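Local coordinates for uncharacterized lipoprotein YjhA (Bacillus subtilis, PDB 3CFU) that is of unknown function but carries, in the piece described here, the beta-rich DUF4352 domain of a lipoprotein probably tethered to the bacterial cell membrane, at residues 13-18 with 122-127; 54-59 with 101-106; 60-65 with 95-100. All blocks are in the same frame, centred on the assembly; numbering follows the deposited sequence.

Contact 1. Residues 13-18 with 122-127; sequences TNFTVN and LVYNPF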
ATOM      1  N   THR A  13       0.092   6.812 -12.510  1.00 32.99           N
ATOM      2  CA  THR A  13      -0.850   5.760 -12.149  1.00 31.94           C
ATOM      3  C   THR A  13      -2.173   6.342 -11.649  1.00 32.68           C
ATOM      4  O   THR A  13      -2.239   7.515 -11.302  1.00 29.44           O
ATOM      5  CB  THR A  13      -0.315   4.898 -10.964  1.00 30.95           C
ATOM      6  OG1 THR A  13      -0.221   5.717  -9.787  1.00 31.77           O
ATOM      7  CG2 THR A  13       1.059   4.325 -11.270  1.00 32.87           C
ATOM      8  N   ASN A  14      -3.233   5.526 -11.659  1.00 30.07           N
ATOM      9  CA  ASN A  14      -4.509   5.929 -11.055  1.00 30.43           C
ATOM     10  C   ASN A  14      -4.421   4.970  -9.883  1.00 29.59           C
ATOM     11  O   ASN A  14      -4.117   3.796 -10.074  1.00 29.68           O
ATOM     12  CB  ASN A  14      -5.748   5.559 -11.869  1.00 31.18           C
ATOM     13  CG  ASN A  14      -6.072   6.563 -12.953  1.00 28.16           C
ATOM     14  OD1 ASN A  14      -6.706   6.213 -13.946  1.00 36.64           O
ATOM     15  ND2 ASN A  14      -5.658   7.812 -12.768  1.00 35.82           N
ATOM     16  N   PHE A  15      -4.696   5.450  -8.686  1.00 32.48           N
ATOM     17  CA  PHE A  15      -4.574   4.623  -7.502  1.00 31.54           C
ATOM     18  C   PHE A  15      -5.826   4.585  -6.649  1.00 30.26           C
ATOM     19  O   PHE A  15      -6.526   5.589  -6.509  1.00 29.60           O
ATOM     20  CB  PHE A  15      -3.422   5.152  -6.648  1.00 29.53           C
ATOM     21  CG  PHE A  15      -3.261   4.443  -5.347  1.00 29.68           C
ATOM     22  CD1 PHE A  15      -2.632   3.212  -5.294  1.00 25.94           C
ATOM     23  CD2 PHE A  15      -3.770   4.991  -4.178  1.00 28.51           C
ATOM     24  CE1 PHE A  15      -2.508   2.534  -4.106  1.00 26.77           C
ATOM     25  CE2 PHE A  15      -3.650   4.323  -2.981  1.00 26.50           C
ATOM     26  CZ  PHE A  15      -3.019   3.084  -2.944  1.00 29.78           C
ATOM     27  N   THR A  16      -6.094   3.441  -6.040  1.00 32.89           N
ATOM     28  CA  THR A  16      -7.272   3.354  -5.207  1.00 37.98           C
ATOM     29  C   THR A  16      -7.148   2.372  -4.057  1.00 37.11           C
ATOM     30  O   THR A  16      -6.513   1.324  -4.181  1.00 39.53           O
ATOM     31  CB  THR A  16      -8.535   2.988  -6.064  1.00 37.80           C
ATOM     32  OG1 THR A  16      -9.608   2.579  -5.202  1.00 47.06           O
ATOM     33  CG2 THR A  16      -8.228   1.882  -7.025  1.00 33.93           C
ATOM     34  N   VAL A  17      -7.726   2.751  -2.921  1.00 41.99           N
ATOM     35  CA  VAL A  17      -7.756   1.880  -1.759  1.00 42.87           C
ATOM     36  C   VAL A  17      -9.167   1.288  -1.843  1.00 46.26           C
ATOM     37  O   VAL A  17     -10.159   2.008  -1.707  1.00 45.59           O
ATOM     38  CB  VAL A  17      -7.596   2.653  -0.429  1.00 41.50           C
ATOM     39  CG1 VAL A  17      -7.623   1.669   0.734  1.00 40.53           C
ATOM     40  CG2 VAL A  17      -6.288   3.433  -0.420  1.00 41.53           C
ATOM     41  N   ASN A  18      -9.254  -0.016  -2.090  1.00 49.28           N
ATOM     42  CA  ASN A  18     -10.544  -0.693  -2.227  1.00 51.17           C
ATOM     43  C   ASN A  18     -11.283  -0.871  -0.907  1.00 53.84           C
ATOM     44  O   ASN A  18     -12.250  -0.159  -0.638  1.00 54.22           O
ATOM     45  CB  ASN A  18     -10.339  -2.045  -2.906  1.00 50.36           C
ATOM     46  CG  ASN A  18      -9.755  -1.910  -4.300  1.00 52.77           C
ATOM     47  OD1 ASN A  18      -9.037  -2.793  -4.779  1.00 56.10           O
ATOM     48  ND2 ASN A  18     -10.067  -0.803  -4.963  1.00 49.28           N
ATOM     49  N   LEU A 122      -3.328   5.882   4.924  1.00 45.17           N
ATOM     50  CA  LEU A 122      -2.429   5.125   4.075  1.00 43.06           C
ATOM     51  C   LEU A 122      -1.753   6.187   3.222  1.00 40.91           C
ATOM     52  O   LEU A 122      -2.391   7.165   2.809  1.00 37.67           O
ATOM     53  CB  LEU A 122      -3.178   4.129   3.188  1.00 44.24           C
ATOM     54  CG  LEU A 122      -2.209   3.307   2.322  1.00 45.53           C
ATOM     55  CD1 LEU A 122      -1.413   2.365   3.211  1.00 42.74           C
ATOM     56  CD2 LEU A 122      -2.962   2.533   1.259  1.00 42.65           C
ATOM     57  N   VAL A 123      -0.455   6.009   2.997  1.00 38.90           N
ATOM     58  CA  VAL A 123       0.328   6.943   2.206  1.00 35.97           C
ATOM     59  C   VAL A 123       0.806   6.225   0.957  1.00 35.94           C
ATOM     60  O   VAL A 123       1.234   5.065   1.013  1.00 33.23           O
ATOM     61  CB  VAL A 123       1.572   7.440   2.973  1.00 39.02           C
ATOM     62  CG1 VAL A 123       2.412   8.328   2.062  1.00 35.39           C
ATOM     63  CG2 VAL A 123       1.150   8.195   4.258  1.00 38.52           C
ATOM     64  N   TYR A 124       0.737   6.916  -0.172  1.00 34.55           N
ATOM     65  CA  TYR A 124       1.165   6.335  -1.422  1.00 33.46           C
ATOM     66  C   TYR A 124       2.026   7.337  -2.165  1.00 31.59           C
ATOM     67  O   TYR A 124       1.579   8.451  -2.429  1.00 31.89           O
ATOM     68  CB  TYR A 124      -0.058   5.962  -2.276  1.00 31.62           C
ATOM     69  CG  TYR A 124       0.275   5.558  -3.692  1.00 28.86           C
ATOM     70  CD1 TYR A 124       1.128   4.491  -3.943  1.00 16.43           C
ATOM     71  CD2 TYR A 124      -0.249   6.251  -4.782  1.00 32.30           C
ATOM     72  CE1 TYR A 124       1.461   4.118  -5.242  1.00 21.19           C
ATOM     73  CE2 TYR A 124       0.070   5.881  -6.091  1.00 31.83           C
ATOM     74  CZ  TYR A 124       0.931   4.810  -6.308  1.00 28.54           C
ATOM     75  OH  TYR A 124       1.271   4.416  -7.579  1.00 23.92           O
ATOM     76  N   ASN A 125       3.265   6.955  -2.471  1.00 28.90           N
ATOM     77  CA  ASN A 125       4.164   7.817  -3.231  1.00 30.81           C
ATOM     78  C   ASN A 125       4.480   7.051  -4.520  1.00 28.43           C
ATOM     79  O   ASN A 125       5.219   6.057  -4.506  1.00 31.82           O
ATOM     80  CB  ASN A 125       5.455   8.119  -2.454  1.00 27.49           C
ATOM     81  CG  ASN A 125       6.301   9.200  -3.129  1.00 30.99           C
ATOM     82  OD1 ASN A 125       6.639   9.098  -4.318  1.00 28.62           O
ATOM     83  ND2 ASN A 125       6.639  10.243  -2.377  1.00 38.79           N
ATOM     84  N   PRO A 126       3.916   7.500  -5.651  1.00 25.74           N
ATOM     85  CA  PRO A 126       4.133   6.847  -6.956  1.00 25.07           C
ATOM     86  C   PRO A 126       5.583   6.795  -7.430  1.00 23.56           C
ATOM     87  O   PRO A 126       5.983   5.857  -8.113  1.00 24.68           O
ATOM     88  CB  PRO A 126       3.192   7.602  -7.902  1.00 22.78           C
ATOM     89  CG  PRO A 126       3.045   8.955  -7.264  1.00 25.86           C
ATOM     90  CD  PRO A 126       3.034   8.673  -5.766  1.00 25.32           C
ATOM     91  N   PHE A 127       6.379   7.786  -7.066  1.00 26.31           N
ATOM     92  CA  PHE A 127       7.785   7.773  -7.454  1.00 28.03           C
ATOM     93  C   PHE A 127       8.465   6.637  -6.662  1.00 28.01           C
ATOM     94  O   PHE A 127       9.223   5.853  -7.220  1.00 28.04           O
ATOM     95  CB  PHE A 127       8.436   9.124  -7.142  1.00 27.44           C
ATOM     96  CG  PHE A 127       9.888   9.196  -7.508  1.00 30.26           C
ATOM     97  CD1 PHE A 127      10.290   9.134  -8.834  1.00 26.96           C
ATOM     98  CD2 PHE A 127      10.864   9.322  -6.516  1.00 32.87           C
ATOM     99  CE1 PHE A 127      11.641   9.198  -9.173  1.00 32.14           C
ATOM    100  CE2 PHE A 127      12.219   9.383  -6.846  1.00 21.73           C
ATOM    101  CZ  PHE A 127      12.605   9.322  -8.173  1.00 27.37           C
TER

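Contact 2. Residues 54-59 with 101-106; sequences TMENIG and GKKVTG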
ATOM      1  N   THR A  54      -5.330  -0.849  -5.589  1.00 42.88           N
ATOM      2  CA  THR A  54      -5.191  -1.099  -7.014  1.00 42.77           C
ATOM      3  C   THR A  54      -4.362   0.001  -7.650  1.00 39.88           C
ATOM      4  O   THR A  54      -4.546   1.175  -7.345  1.00 37.29           O
ATOM      5  CB  THR A  54      -6.564  -1.122  -7.735  1.00 45.03           C
ATOM      6  OG1 THR A  54      -7.294  -2.288  -7.336  1.00 52.36           O
ATOM      7  CG2 THR A  54      -6.377  -1.139  -9.260  1.00 40.29           C
HETATM    8  N   MSE A  55      -3.448  -0.400  -8.528  1.00 39.07           N
HETATM    9  CA  MSE A  55      -2.590   0.520  -9.259  1.00 38.73           C
HETATM   10  C   MSE A  55      -2.844   0.349 -10.749  1.00 37.12           C
HETATM   11  O   MSE A  55      -2.807  -0.767 -11.272  1.00 36.26           O
HETATM   12  CB  MSE A  55      -1.104   0.239  -8.997  1.00 37.35           C
HETATM   13  CG  MSE A  55      -0.603   0.716  -7.655  1.00 45.15           C
HETATM   14 SE   MSE A  55       1.263   0.300  -7.304  1.00 57.00          SE
HETATM   15  CE  MSE A  55       2.121   1.379  -8.659  1.00 26.63           C
ATOM     16  N   GLU A  56      -3.101   1.455 -11.434  1.00 36.02           N
ATOM     17  CA  GLU A  56      -3.323   1.404 -12.864  1.00 35.22           C
ATOM     18  C   GLU A  56      -2.295   2.265 -13.574  1.00 36.12           C
ATOM     19  O   GLU A  56      -2.213   3.480 -13.346  1.00 38.58           O
ATOM     20  CB  GLU A  56      -4.727   1.897 -13.216  1.00 35.98           C
ATOM     21  CG  GLU A  56      -4.974   2.098 -14.710  1.00 34.80           C
ATOM     22  CD  GLU A  56      -6.406   2.553 -14.993  1.00 51.27           C
ATOM     23  OE1 GLU A  56      -7.234   2.496 -14.055  1.00 55.03           O
ATOM     24  OE2 GLU A  56      -6.707   2.958 -16.141  1.00 43.47           O
ATOM     25  N   ASN A  57      -1.505   1.634 -14.434  1.00 32.44           N
ATOM     26  CA  ASN A  57      -0.496   2.356 -15.185  1.00 32.71           C
ATOM     27  C   ASN A  57      -1.170   3.054 -16.362  1.00 32.86           C
ATOM     28  O   ASN A  57      -1.764   2.403 -17.218  1.00 34.61           O
ATOM     29  CB  ASN A  57       0.588   1.395 -15.682  1.00 29.41           C
ATOM     30  CG  ASN A  57       1.735   2.119 -16.330  1.00 25.66           C
ATOM     31  OD1 ASN A  57       2.741   1.517 -16.710  1.00 40.80           O
ATOM     32  ND2 ASN A  57       1.588   3.432 -16.468  1.00 31.33           N
ATOM     33  N   ILE A  58      -1.080   4.383 -16.378  1.00 35.96           N
ATOM     34  CA  ILE A  58      -1.670   5.218 -17.424  1.00 30.40           C
ATOM     35  C   ILE A  58      -0.577   5.985 -18.156  1.00 30.65           C
ATOM     36  O   ILE A  58      -0.835   6.969 -18.844  1.00 31.15           O
ATOM     37  CB  ILE A  58      -2.695   6.228 -16.838  1.00 33.01           C
ATOM     38  CG1 ILE A  58      -2.046   7.050 -15.725  1.00 32.20           C
ATOM     39  CG2 ILE A  58      -3.923   5.484 -16.295  1.00 22.19           C
ATOM     40  CD1 ILE A  58      -2.946   8.150 -15.208  1.00 33.62           C
ATOM     41  N   GLY A  59       0.657   5.539 -17.976  1.00 31.70           N
ATOM     42  CA  GLY A  59       1.769   6.168 -18.659  1.00 29.37           C
ATOM     43  C   GLY A  59       2.269   5.216 -19.742  1.00 29.50           C
ATOM     44  O   GLY A  59       1.782   4.088 -19.854  1.00 28.84           O
ATOM     45  N   GLY A 101      -1.238   0.738 -19.342  1.00 43.54           N
ATOM     46  CA  GLY A 101      -2.636   0.378 -19.473  1.00 40.81           C
ATOM     47  C   GLY A 101      -3.131  -0.711 -18.539  1.00 44.59           C
ATOM     48  O   GLY A 101      -4.338  -0.909 -18.406  1.00 43.58           O
ATOM     49  N   LYS A 102      -2.224  -1.410 -17.866  1.00 45.13           N
ATOM     50  CA  LYS A 102      -2.646  -2.489 -16.982  1.00 48.49           C
ATOM     51  C   LYS A 102      -2.814  -2.147 -15.503  1.00 49.85           C
ATOM     52  O   LYS A 102      -2.227  -1.195 -14.989  1.00 50.12           O
ATOM     53  CB  LYS A 102      -1.678  -3.668 -17.128  1.00 51.02           C
ATOM     54  CG  LYS A 102      -2.359  -4.973 -17.507  1.00 55.23           C
ATOM     55  CD  LYS A 102      -1.540  -5.784 -18.514  1.00 59.99           C
ATOM     56  CE  LYS A 102      -1.604  -5.183 -19.918  1.00 60.66           C
ATOM     57  NZ  LYS A 102      -1.266  -6.197 -20.957  1.00 58.64           N
ATOM     58  N   LYS A 103      -3.633  -2.947 -14.826  1.00 49.41           N
ATOM     59  CA  LYS A 103      -3.894  -2.763 -13.410  1.00 46.61           C
ATOM     60  C   LYS A 103      -3.337  -3.933 -12.624  1.00 47.44           C
ATOM     61  O   LYS A 103      -3.092  -5.011 -13.172  1.00 51.53           O
ATOM     62  CB  LYS A 103      -5.396  -2.696 -13.133  1.00 49.01           C
ATOM     63  CG  LYS A 103      -6.134  -1.533 -13.763  1.00 47.56           C
ATOM     64  CD  LYS A 103      -7.587  -1.536 -13.299  1.00 52.99           C
ATOM     65  CE  LYS A 103      -8.365  -0.363 -13.856  1.00 56.38           C
ATOM     66  NZ  LYS A 103      -9.790  -0.420 -13.419  1.00 62.63           N
ATOM     67  N   VAL A 104      -3.135  -3.709 -11.331  1.00 45.81           N
ATOM     68  CA  VAL A 104      -2.658  -4.743 -10.434  1.00 43.89           C
ATOM     69  C   VAL A 104      -3.349  -4.474  -9.094  1.00 42.08           C
ATOM     70  O   VAL A 104      -3.453  -3.330  -8.653  1.00 42.55           O
ATOM     71  CB  VAL A 104      -1.096  -4.741 -10.322  1.00 44.56           C
ATOM     72  CG1 VAL A 104      -0.585  -3.382  -9.874  1.00 47.24           C
ATOM     73  CG2 VAL A 104      -0.638  -5.840  -9.370  1.00 44.15           C
ATOM     74  N   THR A 105      -3.874  -5.524  -8.474  1.00 42.94           N
ATOM     75  CA  THR A 105      -4.564  -5.373  -7.199  1.00 43.50           C
ATOM     76  C   THR A 105      -3.895  -6.278  -6.177  1.00 44.11           C
ATOM     77  O   THR A 105      -3.562  -7.427  -6.476  1.00 41.52           O
ATOM     78  CB  THR A 105      -6.079  -5.717  -7.331  1.00 43.79           C
ATOM     79  OG1 THR A 105      -6.662  -4.934  -8.383  1.00 46.91           O
ATOM     80  CG2 THR A 105      -6.816  -5.399  -6.035  1.00 46.03           C
ATOM     81  N   GLY A 106      -3.684  -5.743  -4.977  1.00 42.71           N
ATOM     82  CA  GLY A 106      -3.022  -6.495  -3.926  1.00 42.33           C
ATOM     83  C   GLY A 106      -3.311  -5.956  -2.540  1.00 42.74           C
ATOM     84  O   GLY A 106      -4.017  -4.959  -2.381  1.00 42.43           O
TER

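Contact 3. Residues 60-65 with 95-100; sequences EDSISY and GGTLVS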
ATOM      1  N   GLU A  60       3.229   5.669 -20.542  1.00 31.40           N
ATOM      2  CA  GLU A  60       3.793   4.847 -21.609  1.00 37.43           C
ATOM      3  C   GLU A  60       4.807   3.829 -21.084  1.00 37.30           C
ATOM      4  O   GLU A  60       4.799   2.668 -21.500  1.00 41.39           O
ATOM      5  CB  GLU A  60       4.487   5.719 -22.662  1.00 37.25           C
ATOM      6  CG  GLU A  60       5.167   4.889 -23.750  1.00 39.98           C
ATOM      7  CD  GLU A  60       5.932   5.726 -24.766  1.00 48.98           C
ATOM      8  OE1 GLU A  60       6.216   6.914 -24.483  1.00 52.23           O
ATOM      9  OE2 GLU A  60       6.262   5.183 -25.846  1.00 54.12           O
ATOM     10  N   ASP A  61       5.685   4.265 -20.185  1.00 38.86           N
ATOM     11  CA  ASP A  61       6.700   3.375 -19.620  1.00 38.98           C
ATOM     12  C   ASP A  61       6.138   2.302 -18.708  1.00 34.78           C
ATOM     13  O   ASP A  61       5.135   2.509 -18.030  1.00 36.76           O
ATOM     14  CB  ASP A  61       7.722   4.150 -18.790  1.00 40.57           C
ATOM     15  CG  ASP A  61       8.368   5.266 -19.550  1.00 48.75           C
ATOM     16  OD1 ASP A  61       8.720   5.056 -20.727  1.00 54.61           O
ATOM     17  OD2 ASP A  61       8.534   6.349 -18.960  1.00 63.81           O
ATOM     18  N   SER A  62       6.813   1.159 -18.676  1.00 33.25           N
ATOM     19  CA  SER A  62       6.394   0.078 -17.804  1.00 29.00           C
ATOM     20  C   SER A  62       6.712   0.537 -16.384  1.00 29.92           C
ATOM     21  O   SER A  62       7.589   1.377 -16.175  1.00 29.09           O
ATOM     22  CB  SER A  62       7.165  -1.202 -18.120  1.00 30.71           C
ATOM     23  OG  SER A  62       6.673  -2.282 -17.345  1.00 31.65           O
ATOM     24  N   ILE A  63       5.989  -0.014 -15.419  1.00 30.10           N
ATOM     25  CA  ILE A  63       6.178   0.330 -14.025  1.00 29.68           C
ATOM     26  C   ILE A  63       6.536  -0.919 -13.225  1.00 32.08           C
ATOM     27  O   ILE A  63       5.884  -1.960 -13.357  1.00 31.11           O
ATOM     28  CB  ILE A  63       4.884   0.954 -13.411  1.00 31.50           C
ATOM     29  CG1 ILE A  63       4.692   2.393 -13.925  1.00 29.04           C
ATOM     30  CG2 ILE A  63       4.953   0.908 -11.861  1.00 27.36           C
ATOM     31  CD1 ILE A  63       3.387   3.076 -13.430  1.00 16.71           C
ATOM     32  N   SER A  64       7.593  -0.806 -12.423  1.00 32.28           N
ATOM     33  CA  SER A  64       8.038  -1.884 -11.544  1.00 33.77           C
ATOM     34  C   SER A  64       7.560  -1.439 -10.166  1.00 33.98           C
ATOM     35  O   SER A  64       8.277  -0.725  -9.449  1.00 37.71           O
ATOM     36  CB  SER A  64       9.563  -2.006 -11.550  1.00 30.27           C
ATOM     37  OG  SER A  64      10.041  -2.406 -12.819  1.00 31.19           O
ATOM     38  N   TYR A  65       6.341  -1.845  -9.818  1.00 32.46           N
ATOM     39  CA  TYR A  65       5.726  -1.483  -8.543  1.00 31.87           C
ATOM     40  C   TYR A  65       6.378  -2.226  -7.399  1.00 32.35           C
ATOM     41  O   TYR A  65       6.848  -3.347  -7.572  1.00 28.95           O
ATOM     42  CB  TYR A  65       4.211  -1.748  -8.582  1.00 30.56           C
ATOM     43  CG  TYR A  65       3.798  -3.201  -8.655  1.00 30.68           C
ATOM     44  CD1 TYR A  65       3.602  -3.948  -7.489  1.00 34.50           C
ATOM     45  CD2 TYR A  65       3.578  -3.826  -9.885  1.00 30.75           C
ATOM     46  CE1 TYR A  65       3.172  -5.278  -7.546  1.00 35.06           C
ATOM     47  CE2 TYR A  65       3.153  -5.150  -9.958  1.00 26.90           C
ATOM     48  CZ  TYR A  65       2.956  -5.879  -8.786  1.00 35.89           C
ATOM     49  OH  TYR A  65       2.536  -7.195  -8.849  1.00 40.00           O
ATOM     50  N   GLY A  95       5.956  -6.857  -5.407  1.00 40.50           N
ATOM     51  CA  GLY A  95       6.625  -6.152  -6.480  1.00 38.03           C
ATOM     52  C   GLY A  95       6.335  -6.862  -7.786  1.00 37.82           C
ATOM     53  O   GLY A  95       5.861  -7.996  -7.779  1.00 38.80           O
ATOM     54  N   GLY A  96       6.608  -6.200  -8.904  1.00 39.74           N
ATOM     55  CA  GLY A  96       6.381  -6.806 -10.200  1.00 38.12           C
ATOM     56  C   GLY A  96       6.323  -5.740 -11.276  1.00 37.74           C
ATOM     57  O   GLY A  96       6.546  -4.562 -10.994  1.00 38.79           O
ATOM     58  N   THR A  97       6.036  -6.143 -12.512  1.00 38.26           N
ATOM     59  CA  THR A  97       5.944  -5.180 -13.589  1.00 40.91           C
ATOM     60  C   THR A  97       4.468  -4.975 -13.940  1.00 39.56           C
ATOM     61  O   THR A  97       3.654  -5.897 -13.866  1.00 35.91           O
ATOM     62  CB  THR A  97       6.785  -5.622 -14.842  1.00 42.87           C
ATOM     63  OG1 THR A  97       5.964  -6.334 -15.775  1.00 48.04           O
ATOM     64  CG2 THR A  97       7.949  -6.517 -14.413  1.00 42.87           C
ATOM     65  N   LEU A  98       4.142  -3.731 -14.276  1.00 40.36           N
ATOM     66  CA  LEU A  98       2.797  -3.298 -14.638  1.00 39.37           C
ATOM     67  C   LEU A  98       2.971  -2.508 -15.928  1.00 41.04           C
ATOM     68  O   LEU A  98       3.314  -1.324 -15.914  1.00 36.04           O
ATOM     69  CB  LEU A  98       2.226  -2.400 -13.531  1.00 41.04           C
ATOM     70  CG  LEU A  98       0.757  -1.962 -13.625  1.00 44.86           C
ATOM     71  CD1 LEU A  98      -0.158  -3.190 -13.638  1.00 42.20           C
ATOM     72  CD2 LEU A  98       0.414  -1.058 -12.447  1.00 37.32           C
ATOM     73  N   VAL A  99       2.759  -3.176 -17.054  1.00 41.71           N
ATOM     74  CA  VAL A  99       2.914  -2.529 -18.344  1.00 42.48           C
ATOM     75  C   VAL A  99       1.813  -1.504 -18.568  1.00 41.42           C
ATOM     76  O   VAL A  99       0.752  -1.568 -17.948  1.00 40.54           O
ATOM     77  CB  VAL A  99       2.938  -3.584 -19.461  1.00 46.81           C
ATOM     78  CG1 VAL A  99       3.061  -2.916 -20.833  1.00 47.77           C
ATOM     79  CG2 VAL A  99       4.119  -4.522 -19.228  1.00 43.90           C
ATOM     80  N   SER A 100       2.081  -0.546 -19.448  1.00 42.05           N
ATOM     81  CA  SER A 100       1.136   0.525 -19.756  1.00 44.02           C
ATOM     82  C   SER A 100      -0.289   0.045 -19.966  1.00 44.46           C
ATOM     83  O   SER A 100      -0.523  -0.928 -20.670  1.00 47.00           O
ATOM     84  CB  SER A 100       1.593   1.277 -20.998  1.00 45.98           C
ATOM     85  OG  SER A 100       0.591   2.165 -21.431  1.00 53.12           O
TER

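Contact 1. Residues 13-18 with 122-127
F15 and Y124 lie face on face in an offset (parallel-displaced) stack, the apolar centre where strand 13-18 passes over strand 122-124. Their ring planes differ by only 14° and their centroids are 4.1 Å apart. In both residues CG stands anti to the backbone N (chi1 176° in F15, 170° in Y124); the two side chains come from opposing strands and run alongside each other in opposite senses. The displacement brings Y124 CD2 to 3.6 Å from F15 CG and places Y124 CB over the F15 face as a CH-pi contact. Flat aromatic residues suit this place because they bridge strands whose axes are 9.7 Å apart, too far for backbone bonding. Farther along, the branched V17 and L122 fill the same layer, with V17 CG2 3.8 Å from L122 CD2, and L122 CD2 also reaches the edge of the F15 ring. On the other face of the Y124 ring, P126 N sits over the centre.

The polar edge begins at the phenol. Y124 OH donates to T13 OG1 at 3.0 Å, tip to tip and in the ring plane; T13 OG1 also bonds A10 O, so this buried threonine hydroxyl has two partners. Just before P126, N125 N-caps the short helix: its OD1 accepts a weak bond from F127 N and another from L128 N, while its ND2 is held by D143 and D145.

The contact joins the two layers of an apparent beta-sandwich: strand 13-23 lies between strands 7-10 and 47-57, strand 121-124 between 70-73 and 146-149, and F70 brings a further ring to Y124.

Contact 2. Residues 54-59 with 101-106
T54 and T105 face each other as a non-hydrogen-bonded pair, their side chains crossing so that T54 OG1 and T105 OG1 share a hydrogen bond of 2.9 Å. Each hydroxyl lies anti to its own carbonyl carbon and each methyl anti to the backbone N; T105 CG2 comes against T54 OG1. On the same face E56 and K103 form the next non-hydrogen-bonded pair. E56 CB lies 3.7 Å from K103 CG, and the two extended chains cross obliquely above the sheet; they end with E56 OE1 3.1 Å from K103 CE and in a long salt bridge, 3.9 Å from OE1 to K103 NZ.

M55 (selenomethionine) and V104 point to the other face, where M55 CB meets V104 CG1 at 3.8 Å. They are the hydrogen-bonded pair of this antiparallel ladder, each N-H reaching the other's carbonyl. Beyond CB the M55 chain leads away from V104, toward Y65 and L98 of the neighbouring strands.

A G1 beta bulge closes the ladder: N57 N donates to K102 O (3.0 Å) while N57 O accepts from G101 N (2.7 Å). G101 has a positive phi of 84°, which glycine adopts readily.

The chemistry is that of an amphipathic strand pair. Hydroxyls and charges occupy the face that carries T54 and K103, where a long ion pair probably adds only modestly to the backbone bonds, and apolar side chains occupy the face turned inward.

Contact 3. Residues 60-65 with 95-100
Y65 lays one face of its ring over the G95-G96 backbone, within a short two-stranded antiparallel ladder of strands 63-66 and 95-98. G96 CA makes a CH-pi contact 4.0 Å from the ring centroid, and G96 N also sits over the ring centre. Y65 CG occupies the crowded position between the backbone N and the carbonyl carbon (chi1 68°), and the ring beyond it lies across G95 and G96. Glycine suits position 96, because a CB there would run into Y65 OH and, at these backbone angles, into the preceding carbonyl; at G95 a CB would point away, though tight against Y65 O.

Next to the ring, Y65 CD2 touches L98 CB at 4.1 Å. I63 and L98 form a hydrogen-bonded pair with side chains on that same face; L98 N reaches I63 O at a short 2.6 Å, whereas I63 N approaches L98 O from above the carbonyl plane. L98 packs on M55, N57 and V104, and I63 on N57. S64 and T97 point the other way, a fitting place for small polar side chains, and S64 N is bonded by D130 OD1.

At the loop end, S100 CB rests 3.5 Å from E60 O, while S100 OG hydrogen-bonds G59 O.

Contact 1 is the core of the three: all its touching residues are buried, and it joins facing sheets by side chains, chiefly rings and aliphatic groups, without a backbone bond. Contacts 2 and 3 are strand ladders within sheets, partly buried and at the surface respectively. Contacts 1 and 2 share one sheet, since strands 13-23 and 47-57 are neighbours; N14 N to E56 O and T16 O to T54 N are probable hydrogen bonds. Contacts 2 and 3 follow one another along the chain, and L98 packs against M55 and K103. T13 CG2 touching I63 CD1 brings contact 3 up to contact 1. Charged side chains pair in contact 2, whereas contact 1 buries a hydroxyl-hydroxyl bond.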